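Local coordinates for protein major allergen Alt a 1 (Alternaria alternata, PDB 3V0R) that may bind host-plant thaumatin-like proteins and inhibit their beta-glucanase activity, and is secreted as a disulfide-linked homodimer known as a major mould allergen, at residues A[20-25]-A[31-36]; A[62-65]-A[71-74]; A[14-19]-A[84-89]. All coordinates share one frame; numbering follows the deposited sequence.

Contact 1 of 3, residues A[20-25]-A[31-36]; sequences EFYGRK and YNSLGF. With 0FU (2,5,6-triaminopyrimidin-4-ol), chain M; 0FU (2,5,6-triaminopyrimidin-4-ol), chain K; SO4 (sulfate ion), chain B.
The beta hairpin of strands 15-25 and 33-40 pairs Tyr22 with Gly35 in antiparallel fashion, the segment axes 4.6 Å apart. Tyr22 and Gly35 grip each other twice: Tyr22 N reaches Gly35 O at 2.8 Å, and Gly35 N returns the bond to Tyr22 O. Towards the turn Arg24 divides its bonds, N to Ser33 O and O from Asn32 N. Gly23 and Leu34 form the non-hydrogen-bonded pair between them.

On the face of Phe21 and Leu34 the packing is apolar. With CG trans to the backbone N (chi1 176°), Phe21 leans along the strand until CZ meets Leu34 CD1 at 3.5 Å. Leu34 CD1 also sits over the middle of the Tyr31 ring. The opposite face of that ring takes Lys25, whose CE makes a CH-pi contact 3.9 Å from the Tyr31 centroid, so the tyrosine is sandwiched.

The other face carries Tyr22, Arg24 and Ser33. The extended Arg24 chain passes Asn32 from the loop end, Arg24 CB 3.6 Å from Asn32 OD1, and Asn32 ND2 lies over one face of the guanidinium, its amide plane turned 76° away. Arg24 NE is held by Asp113, while NH1 makes a weak bond to a sulfate. Glycine at 35 lets a triaminopyrimidine lie against the backbone, its N1 3.4 Å from Gly35 CA. A second copy lies over one face of the modelled Tyr22 ring, but so close that the detail is doubtful; Tyr22 also meets Tyr22 of the second subunit. This hairpin thus supplies one wall of a pyrimidine-binding pocket beside the interface between two beta-barrel subunits.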
loop_
_atom_site.group_PDB
_atom_site.type_symbol
_atom_site.label_atom_id
_atom_site.label_comp_id
_atom_site.label_asym_id
_atom_site.label_seq_id
_atom_site.Cartn_x
_atom_site.Cartn_y
_atom_site.Cartn_z
ATOM N N GLU A 20 -3.304 17.611 -8.643
ATOM C CA GLU A 20 -3.803 16.296 -9.163
ATOM C C GLU A 20 -4.990 15.701 -8.385
ATOM O O GLU A 20 -5.104 14.507 -8.069
ATOM C CB GLU A 20 -2.622 15.322 -9.403
ATOM C CG GLU A 20 -1.261 15.873 -9.939
ATOM C CD GLU A 20 -1.207 17.021 -11.050
ATOM O OE1 GLU A 20 -0.283 17.797 -10.829
ATOM O OE2 GLU A 20 -1.923 17.168 -12.144
ATOM N N PHE A 21 -5.948 16.563 -8.090
ATOM C CA PHE A 21 -7.196 16.099 -7.527
ATOM C C PHE A 21 -7.835 15.118 -8.490
ATOM O O PHE A 21 -7.829 15.326 -9.697
ATOM C CB PHE A 21 -8.190 17.279 -7.351
ATOM C CG PHE A 21 -9.543 16.862 -6.861
ATOM C CD1 PHE A 21 -9.730 16.503 -5.581
ATOM C CD2 PHE A 21 -10.586 16.758 -7.725
ATOM C CE1 PHE A 21 -10.991 16.154 -5.107
ATOM C CE2 PHE A 21 -11.858 16.373 -7.310
ATOM C CZ PHE A 21 -12.054 16.052 -5.983
ATOM N N TYR A 22 -8.363 14.025 -7.948
ATOM C CA TYR A 22 -9.160 13.052 -8.705
ATOM C C TYR A 22 -10.351 12.694 -7.868
ATOM O O TYR A 22 -10.289 12.714 -6.669
ATOM C CB TYR A 22 -8.351 11.768 -9.007
ATOM C CG TYR A 22 -9.064 10.656 -9.799
ATOM C CD1 TYR A 22 -8.884 10.509 -11.200
ATOM C CD2 TYR A 22 -9.846 9.695 -9.159
ATOM C CE1 TYR A 22 -9.486 9.464 -11.910
ATOM C CE2 TYR A 22 -10.478 8.670 -9.882
ATOM C CZ TYR A 22 -10.315 8.567 -11.244
ATOM O OH TYR A 22 -10.883 7.502 -11.924
ATOM N N GLY A 23 -11.433 12.315 -8.519
ATOM C CA GLY A 23 -12.546 11.666 -7.832
ATOM C C GLY A 23 -13.450 10.923 -8.798
ATOM O O GLY A 23 -13.495 11.248 -9.977
ATOM N N ARG A 24 -14.138 9.915 -8.302
ATOM C CA ARG A 24 -15.071 9.193 -9.118
ATOM C C ARG A 24 -16.433 9.208 -8.421
ATOM O O ARG A 24 -16.516 8.922 -7.244
ATOM C CB ARG A 24 -14.605 7.755 -9.358
ATOM C CG ARG A 24 -15.647 6.981 -10.169
ATOM C CD ARG A 24 -15.217 5.573 -10.439
ATOM N NE ARG A 24 -16.317 4.833 -11.029
ATOM C CZ ARG A 24 -16.593 3.581 -10.779
ATOM N NH1 ARG A 24 -17.648 3.002 -11.344
ATOM N NH2 ARG A 24 -15.774 2.842 -10.051
ATOM N N LYS A 25 -17.452 9.548 -9.174
ATOM C CA LYS A 25 -18.850 9.489 -8.737
ATOM C C LYS A 25 -19.545 8.431 -9.587
ATOM O O LYS A 25 -19.899 8.699 -10.734
ATOM C CB LYS A 25 -19.522 10.854 -8.998
ATOM C CG LYS A 25 -18.898 12.015 -8.225
ATOM C CD LYS A 25 -19.586 13.325 -8.639
ATOM C CE LYS A 25 -19.103 14.498 -7.786
ATOM N NZ LYS A 25 -19.582 15.818 -8.411
ATOM N N TYR A 31 -19.028 10.484 -4.070
ATOM C CA TYR A 31 -17.757 9.926 -4.497
ATOM C C TYR A 31 -17.602 8.497 -3.923
ATOM O O TYR A 31 -18.020 8.258 -2.791
ATOM C CB TYR A 31 -16.576 10.759 -3.954
ATOM C CG TYR A 31 -16.452 12.124 -4.636
ATOM C CD1 TYR A 31 -15.931 12.228 -5.913
ATOM C CD2 TYR A 31 -16.825 13.281 -3.991
ATOM C CE1 TYR A 31 -15.821 13.460 -6.557
ATOM C CE2 TYR A 31 -16.652 14.538 -4.595
ATOM C CZ TYR A 31 -16.165 14.619 -5.881
ATOM O OH TYR A 31 -16.004 15.849 -6.493
ATOM N N ASN A 32 -16.956 7.606 -4.684
ATOM C CA ASN A 32 -16.492 6.356 -4.114
ATOM C C ASN A 32 -14.981 6.317 -4.046
ATOM O O ASN A 32 -14.416 5.384 -3.482
ATOM C CB ASN A 32 -17.068 5.094 -4.795
ATOM C CG ASN A 32 -16.547 4.872 -6.197
ATOM O OD1 ASN A 32 -15.733 5.652 -6.721
ATOM N ND2 ASN A 32 -17.033 3.801 -6.831
ATOM N N SER A 33 -14.343 7.317 -4.655
ATOM C CA SER A 33 -12.900 7.415 -4.695
ATOM C C SER A 33 -12.541 8.897 -4.765
ATOM O O SER A 33 -13.074 9.590 -5.586
ATOM C CB SER A 33 -12.348 6.646 -5.907
ATOM O OG SER A 33 -10.920 6.692 -5.915
ATOM N N LEU A 34 -11.605 9.347 -3.927
ATOM C CA LEU A 34 -11.179 10.728 -3.898
ATOM C C LEU A 34 -9.713 10.786 -3.522
ATOM O O LEU A 34 -9.274 10.048 -2.627
ATOM C CB LEU A 34 -12.027 11.456 -2.824
ATOM C CG LEU A 34 -12.446 12.890 -2.819
ATOM C CD1 LEU A 34 -13.177 13.333 -4.036
ATOM C CD2 LEU A 34 -13.425 13.045 -1.642
ATOM N N GLY A 35 -8.962 11.662 -4.165
ATOM C CA GLY A 35 -7.577 11.840 -3.836
ATOM C C GLY A 35 -6.919 13.070 -4.406
ATOM O O GLY A 35 -7.445 13.712 -5.306
ATOM N N PHE A 36 -5.720 13.365 -3.893
ATOM C CA PHE A 36 -4.971 14.536 -4.327
ATOM C C PHE A 36 -3.560 14.442 -3.801
ATOM O O PHE A 36 -3.282 13.626 -2.945
ATOM C CB PHE A 36 -5.647 15.848 -3.844
ATOM C CG PHE A 36 -5.955 15.844 -2.401
ATOM C CD1 PHE A 36 -7.197 15.382 -1.941
ATOM C CD2 PHE A 36 -5.007 16.293 -1.462
ATOM C CE1 PHE A 36 -7.464 15.334 -0.588
ATOM C CE2 PHE A 36 -5.289 16.240 -0.091
ATOM C CZ PHE A 36 -6.512 15.765 0.334
HETATM C C4 0FU M . -4.842 7.701 -5.205
HETATM N N3 0FU M . -6.176 7.664 -5.285
HETATM C C2 0FU M . -6.852 8.722 -5.783
HETATM N NAA 0FU M . -8.195 8.611 -5.837
HETATM N N1 0FU M . -6.210 9.842 -6.231
HETATM C C6 0FU M . -4.873 9.919 -6.162
HETATM N NAB 0FU M . -4.217 11.014 -6.568
HETATM C C5 0FU M . -4.173 8.821 -5.645
HETATM N NAC 0FU M . -2.846 8.794 -5.524
HETATM O O4 0FU M . -4.088 6.677 -4.731
HETATM C C4 0FU K . -4.763 6.742 -8.107
HETATM N N3 0FU K . -3.641 7.486 -8.248
HETATM C C2 0FU K . -3.679 8.594 -9.032
HETATM N NAA 0FU K . -2.557 9.320 -9.177
HETATM N N1 0FU K . -4.815 8.993 -9.658
HETATM C C6 0FU K . -5.925 8.246 -9.555
HETATM N NAB 0FU K . -7.109 8.482 -10.147
HETATM C C5 0FU K . -5.900 7.141 -8.775
HETATM N NAC 0FU K . -7.018 6.446 -8.673
HETATM O O4 0FU K . -4.870 5.592 -7.341
HETATM S S SO4 B . -17.815 -1.349 -11.165
HETATM O O1 SO4 B . -16.633 -1.649 -12.045
HETATM O O2 SO4 B . -18.980 -1.049 -12.049
HETATM O O3 SO4 B . -18.095 -2.545 -10.309
HETATM O O4 SO4 B . -17.639 -0.165 -10.272
#

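Contact 2 of 3, residues A[62-65]-A[71-74]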
loop_
_atom_site.group_PDB
_atom_site.type_symbol
_atom_site.label_atom_id
_atom_site.label_comp_id
_atom_site.label_asym_id
_atom_site.label_seq_id
_atom_site.Cartn_x
_atom_site.Cartn_y
_atom_site.Cartn_z
ATOM N N TRP A 62 -13.831 12.624 8.807
ATOM C CA TRP A 62 -12.368 12.504 8.718
ATOM C C TRP A 62 -11.990 11.187 8.087
ATOM O O TRP A 62 -12.507 10.135 8.484
ATOM C CB TRP A 62 -11.732 12.501 10.100
ATOM C CG TRP A 62 -11.783 13.843 10.813
ATOM C CD1 TRP A 62 -12.374 14.123 12.035
ATOM C CD2 TRP A 62 -11.205 15.070 10.383
ATOM N NE1 TRP A 62 -12.204 15.452 12.351
ATOM C CE2 TRP A 62 -11.540 16.068 11.402
ATOM C CE3 TRP A 62 -10.481 15.469 9.283
ATOM C CZ2 TRP A 62 -11.156 17.349 11.301
ATOM C CZ3 TRP A 62 -10.119 16.778 9.212
ATOM C CH2 TRP A 62 -10.455 17.690 10.224
ATOM N N TYR A 63 -11.099 11.226 7.114
ATOM C CA TYR A 63 -10.495 10.037 6.566
ATOM C C TYR A 63 -8.998 10.206 6.735
ATOM O O TYR A 63 -8.470 11.286 6.593
ATOM C CB TYR A 63 -10.828 9.889 5.071
ATOM C CG TYR A 63 -12.271 9.578 4.799
ATOM C CD1 TYR A 63 -12.718 8.263 4.888
ATOM C CD2 TYR A 63 -13.180 10.557 4.427
ATOM C CE1 TYR A 63 -14.060 7.933 4.651
ATOM C CE2 TYR A 63 -14.539 10.226 4.212
ATOM C CZ TYR A 63 -14.940 8.917 4.315
ATOM O OH TYR A 63 -16.254 8.583 4.085
ATOM N N SER A 64 -8.309 9.096 6.986
ATOM C CA SER A 64 -6.877 9.102 6.989
ATOM C C SER A 64 -6.394 9.395 5.602
ATOM O O SER A 64 -6.990 8.936 4.642
ATOM C CB SER A 64 -6.393 7.717 7.450
ATOM O OG SER A 64 -4.982 7.746 7.437
ATOM N N CYS A 65 -5.285 10.104 5.449
ATOM C CA CYS A 65 -4.706 10.275 4.120
ATOM C C CYS A 65 -4.170 8.987 3.505
ATOM O O CYS A 65 -4.067 8.881 2.302
ATOM C CB CYS A 65 -3.606 11.345 4.124
ATOM S SG CYS A 65 -4.249 13.028 4.018
ATOM N N MET A 71 -1.670 12.630 8.641
ATOM C CA MET A 71 -2.643 13.654 8.226
ATOM C C MET A 71 -4.037 13.016 8.060
ATOM O O MET A 71 -4.149 11.923 7.512
ATOM C CB MET A 71 -2.289 14.188 6.857
ATOM C CG MET A 71 -1.006 14.988 6.771
ATOM S SD MET A 71 -1.090 16.477 7.782
ATOM C CE MET A 71 -2.556 17.181 7.023
ATOM N N ASP A 72 -5.053 13.762 8.471
ATOM C CA ASP A 72 -6.467 13.452 8.177
ATOM C C ASP A 72 -7.002 14.498 7.283
ATOM O O ASP A 72 -6.530 15.626 7.298
ATOM C CB ASP A 72 -7.313 13.391 9.428
ATOM C CG ASP A 72 -6.966 12.154 10.321
ATOM O OD1 ASP A 72 -6.416 11.160 9.835
ATOM O OD2 ASP A 72 -7.286 12.205 11.516
ATOM N N PHE A 73 -8.009 14.125 6.487
ATOM C CA PHE A 73 -8.738 15.078 5.671
ATOM C C PHE A 73 -10.242 14.840 5.703
ATOM O O PHE A 73 -10.707 13.760 6.028
ATOM C CB PHE A 73 -8.226 15.087 4.241
ATOM C CG PHE A 73 -8.767 13.957 3.383
ATOM C CD1 PHE A 73 -8.243 12.721 3.452
ATOM C CD2 PHE A 73 -9.808 14.188 2.469
ATOM C CE1 PHE A 73 -8.672 11.677 2.625
ATOM C CE2 PHE A 73 -10.270 13.152 1.641
ATOM C CZ PHE A 73 -9.701 11.888 1.724
ATOM N N SER A 74 -10.988 15.892 5.346
ATOM C CA SER A 74 -12.397 15.837 5.159
ATOM C C SER A 74 -12.759 16.637 3.910
ATOM O O SER A 74 -11.995 17.503 3.514
ATOM C CB SER A 74 -13.058 16.460 6.407
ATOM O OG SER A 74 -14.462 16.308 6.395
HETATM O O HOH W 1 -4.362 9.476 9.754
#
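Tyr63 and Phe73 form an antiparallel hydrogen-bonded pair between two short segments whose end-to-end directions run 133° apart. Tyr63 N gives to Phe73 O at 2.8 Å, Phe73 N gives back to Tyr63 O, and both bonds are nearly straight. A third bond, Cys65 N to Met71 O at 3.0 Å, carries the pairing past Ser64 and Asp72, a non-hydrogen-bonded pair whose side chains point apart.

Phe73 has the largest part in the packing. Its chi1 of 81° turns the ring toward the partner strand, where CE1 touches Tyr63 CB at 3.7 Å and the ring edge meets Ser64 O. Cys65 SG approaches the same ring obliquely, 5.2 Å from the Phe73 centroid, and rests on Met71 CB at 3.6 Å. That sulfur is tied to Cys50 in a disulfide, which fastens this end of the pair to strand 47-53.

At the outer side, Trp62 turns the CE3 edge of its indole onto the Phe73 carbonyl carbon, 3.6 Å from CE3 to C, and the indole also holds Lys85 in a cation-pi contact. A water lies within bonding distance of both Ser64 OG and Asp72 OD1, 2.7 Å from the latter, though it cannot serve every acceptor around it; Ser64 OG is bonded to Gly66 O as well. This is a small antiparallel beta hairpin, pinned by a disulfide to a neighbouring strand of the barrel.

Contact 3 of 3, residues A[14-19]-A[84-89]. With 8AC (8-aminooctanoic acid), chain L; 0FU (2,5,6-triaminopyrimidin-4-ol), chain J; SO4 (sulfate ion), chain C.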
loop_
_atom_site.group_PDB
_atom_site.type_symbol
_atom_site.label_atom_id
_atom_site.label_comp_id
_atom_site.label_asym_id
_atom_site.label_seq_id
_atom_site.Cartn_x
_atom_site.Cartn_y
_atom_site.Cartn_z
ATOM N N TYR A 14 4.552 26.715 6.384
ATOM C CA TYR A 14 3.227 26.177 6.729
ATOM C C TYR A 14 2.264 26.236 5.546
ATOM O O TYR A 14 1.049 26.140 5.708
ATOM C CB TYR A 14 2.686 26.945 7.941
ATOM C CG TYR A 14 3.533 26.645 9.166
ATOM C CD1 TYR A 14 4.507 27.507 9.563
ATOM C CD2 TYR A 14 3.365 25.457 9.860
ATOM C CE1 TYR A 14 5.324 27.234 10.668
ATOM C CE2 TYR A 14 4.161 25.184 10.970
ATOM C CZ TYR A 14 5.132 26.050 11.316
ATOM O OH TYR A 14 5.930 25.776 12.404
ATOM N N VAL A 15 2.830 26.375 4.354
ATOM C CA VAL A 15 2.084 26.411 3.100
ATOM C C VAL A 15 2.433 25.235 2.204
ATOM O O VAL A 15 3.626 24.977 1.902
ATOM C CB VAL A 15 2.381 27.742 2.371
ATOM C CG1 VAL A 15 1.598 27.791 1.034
ATOM C CG2 VAL A 15 1.990 28.925 3.267
ATOM N N TRP A 16 1.418 24.458 1.841
ATOM C CA TRP A 16 1.559 23.272 1.009
ATOM C C TRP A 16 0.792 23.418 -0.258
ATOM O O TRP A 16 -0.247 24.114 -0.268
ATOM C CB TRP A 16 1.107 22.031 1.743
ATOM C CG TRP A 16 1.897 21.640 2.949
ATOM C CD1 TRP A 16 3.120 22.103 3.360
ATOM C CD2 TRP A 16 1.519 20.644 3.967
ATOM N NE1 TRP A 16 3.511 21.472 4.508
ATOM C CE2 TRP A 16 2.567 20.585 4.898
ATOM C CE3 TRP A 16 0.406 19.849 4.157
ATOM C CZ2 TRP A 16 2.532 19.743 6.002
ATOM C CZ3 TRP A 16 0.384 18.996 5.236
ATOM C CH2 TRP A 16 1.409 18.988 6.173
ATOM N N LYS A 17 1.227 22.739 -1.332
ATOM C CA LYS A 17 0.556 22.805 -2.632
ATOM C C LYS A 17 -0.269 21.561 -2.781
ATOM O O LYS A 17 0.227 20.460 -2.465
ATOM C CB LYS A 17 1.629 22.800 -3.713
ATOM C CG LYS A 17 1.070 22.886 -5.124
ATOM C CD LYS A 17 2.226 22.975 -6.133
ATOM C CE LYS A 17 2.620 21.569 -6.561
ATOM N NZ LYS A 17 3.634 21.574 -7.678
ATOM N N ILE A 18 -1.509 21.718 -3.258
ATOM C CA ILE A 18 -2.422 20.637 -3.500
ATOM C C ILE A 18 -2.583 20.583 -5.021
ATOM O O ILE A 18 -2.788 21.584 -5.705
ATOM C CB ILE A 18 -3.812 20.810 -2.853
ATOM C CG1 ILE A 18 -3.672 21.193 -1.388
ATOM C CG2 ILE A 18 -4.667 19.541 -3.107
ATOM C CD1 ILE A 18 -3.164 20.096 -0.454
ATOM N N SER A 19 -2.437 19.403 -5.567
ATOM C CA SER A 19 -2.507 19.210 -7.019
ATOM C C SER A 19 -3.019 17.794 -7.358
ATOM O O SER A 19 -3.138 16.898 -6.491
ATOM C CB SER A 19 -1.127 19.401 -7.695
ATOM O OG SER A 19 -0.212 18.461 -7.170
ATOM N N LEU A 84 -7.876 19.832 6.015
ATOM C CA LEU A 84 -6.794 18.967 6.523
ATOM C C LEU A 84 -6.606 19.195 8.001
ATOM O O LEU A 84 -6.802 20.302 8.475
ATOM C CB LEU A 84 -5.490 19.296 5.802
ATOM C CG LEU A 84 -5.420 19.103 4.300
ATOM C CD1 LEU A 84 -4.119 19.699 3.714
ATOM C CD2 LEU A 84 -5.478 17.580 4.007
ATOM N N LYS A 85 -6.157 18.179 8.727
ATOM C CA LYS A 85 -5.838 18.290 10.097
ATOM C C LYS A 85 -4.577 17.529 10.421
ATOM O O LYS A 85 -4.406 16.390 9.981
ATOM C CB LYS A 85 -6.976 17.734 10.910
ATOM C CG LYS A 85 -6.718 17.707 12.381
ATOM C CD LYS A 85 -7.884 17.163 13.189
ATOM C CE LYS A 85 -8.064 15.672 12.994
ATOM N NZ LYS A 85 -9.106 15.103 13.922
ATOM N N GLN A 86 -3.701 18.147 11.192
ATOM C CA GLN A 86 -2.438 17.550 11.623
ATOM C C GLN A 86 -2.306 17.777 13.158
ATOM O O GLN A 86 -2.153 18.923 13.623
ATOM C CB GLN A 86 -1.273 18.302 10.905
ATOM C CG GLN A 86 0.121 17.654 11.098
ATOM C CD GLN A 86 1.284 18.491 10.643
ATOM O OE1 GLN A 86 1.146 19.642 10.190
ATOM N NE2 GLN A 86 2.480 17.947 10.810
ATOM N N LYS A 87 -2.347 16.711 13.919
ATOM C CA LYS A 87 -2.137 16.831 15.335
ATOM C C LYS A 87 -0.648 16.609 15.686
ATOM O O LYS A 87 -0.161 15.444 15.748
ATOM C CB LYS A 87 -3.002 15.806 16.060
ATOM C CG LYS A 87 -2.887 15.909 17.569
ATOM C CD LYS A 87 -3.923 15.059 18.293
ATOM C CE LYS A 87 -3.859 15.295 19.792
ATOM N NZ LYS A 87 -4.955 14.552 20.481
ATOM N N VAL A 88 0.038 17.710 15.951
ATOM C CA VAL A 88 1.490 17.740 16.159
ATOM C C VAL A 88 1.874 17.306 17.585
ATOM O O VAL A 88 2.922 16.730 17.815
ATOM C CB VAL A 88 1.991 19.202 15.890
ATOM C CG1 VAL A 88 3.467 19.380 16.247
ATOM C CG2 VAL A 88 1.765 19.515 14.420
ATOM N N SER A 89 1.013 17.597 18.563
ATOM C CA SER A 89 1.259 17.271 19.959
ATOM C C SER A 89 -0.095 17.242 20.729
ATOM O O SER A 89 -1.190 17.581 20.143
ATOM C CB SER A 89 2.156 18.303 20.633
ATOM O OG SER A 89 1.435 19.539 20.803
HETATM N NAA 8AC L . 11.656 26.336 12.012
HETATM O OAB 8AC L . 3.060 21.376 9.623
HETATM O OAC 8AC L . 4.362 19.719 9.250
HETATM C CAD 8AC L . 10.960 25.105 11.608
HETATM C CAE 8AC L . 9.825 25.475 10.679
HETATM C CAF 8AC L . 9.452 24.336 9.750
HETATM C CAG 8AC L . 8.169 23.694 10.296
HETATM C CAH 8AC L . 7.304 23.176 9.206
HETATM C CAI 8AC L . 6.209 22.254 9.819
HETATM C CAJ 8AC L . 5.130 21.990 8.795
HETATM C CAK 8AC L . 4.127 20.923 9.279
HETATM C C4 0FU J . 8.330 21.377 13.285
HETATM N N3 0FU J . 8.913 22.445 13.891
HETATM C C2 0FU J . 8.183 23.429 14.483
HETATM N NAA 0FU J . 8.822 24.456 15.065
HETATM N N1 0FU J . 6.833 23.392 14.502
HETATM C C6 0FU J . 6.195 22.344 13.906
HETATM N NAB 0FU J . 4.883 22.293 13.914
HETATM C C5 0FU J . 6.926 21.297 13.275
HETATM N NAC 0FU J . 6.334 20.232 12.676
HETATM O O4 0FU J . 9.043 20.370 12.669
HETATM S S SO4 C . 5.206 18.351 -8.944
HETATM O O1 SO4 C . 4.092 18.559 -7.955
HETATM O O2 SO4 C . 5.259 19.550 -9.832
HETATM O O3 SO4 C . 6.492 18.191 -8.195
HETATM O O4 SO4 C . 5.031 17.166 -9.835
#
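Trp16 and Gln86 touch although their strands never pair: across these segments of the beta-barrel the nearest CA atoms, those of Trp16 and Leu84, stay 10.9 Å apart. Contact is made by inward-pointing side chains. Ile18 CD1 meets Leu84 CD1 at 4.3 Å, a loose apolar touch. Trp16 brings the CH2 corner of its indole to 4.1 Å from Gln86 OE1, the two side chains crossing at about a right angle and the ring and amide planes 42° apart.

Gln86 is the polar element here. A chi1 of -172° and a fully extended chain carry its amide out to the carboxyl group of 8-aminooctanoic acid. Gln86 NE2 donates to ligand OAC at 3.0 Å. On the other arm OE1 lies just 2.6 Å from ligand OAB, a spacing that probably means the acid holds a proton and donates it. Trp16 adds the edge of its ring, CZ2 being 3.7 Å from OAC, and Leu126 and Tyr94 are further residues of this pocket.

Tyr14 lays one ring face along the ligand's aliphatic chain near CAH, while a triaminopyrimidine comes in at its ring edge and Val88 borders that second ligand. Farther along, Lys17 turns outward to a sulfate shared with Asn109 of the second subunit, NZ standing 3.1 Å from sulfate O1.

Overall arrangement
The three contacts belong to one antiparallel sheet curled into a barrel, and the Phe36 ring joins them inside it. From contact 1 this ring reaches Phe73 CD2 of contact 2 with CE1 (4.0 Å), and Ile18 CG2 of contact 3 with CD2 (3.7 Å). Contacts 2 and 3, centres 11 Å apart, are also stitched edge to edge: Asp72 O and Lys85 N, at 2.9 Å, probably share a hydrogen bond, and Met71 SD packs on Gln86 CB. Contacts 1 and 3, centres 19 Å apart on opposite sides of the chain's centre, share strand 15-25, which gives Trp16 to the 8-aminooctanoic acid pocket and Glu20 and Tyr22 to a triaminopyrimidine pocket.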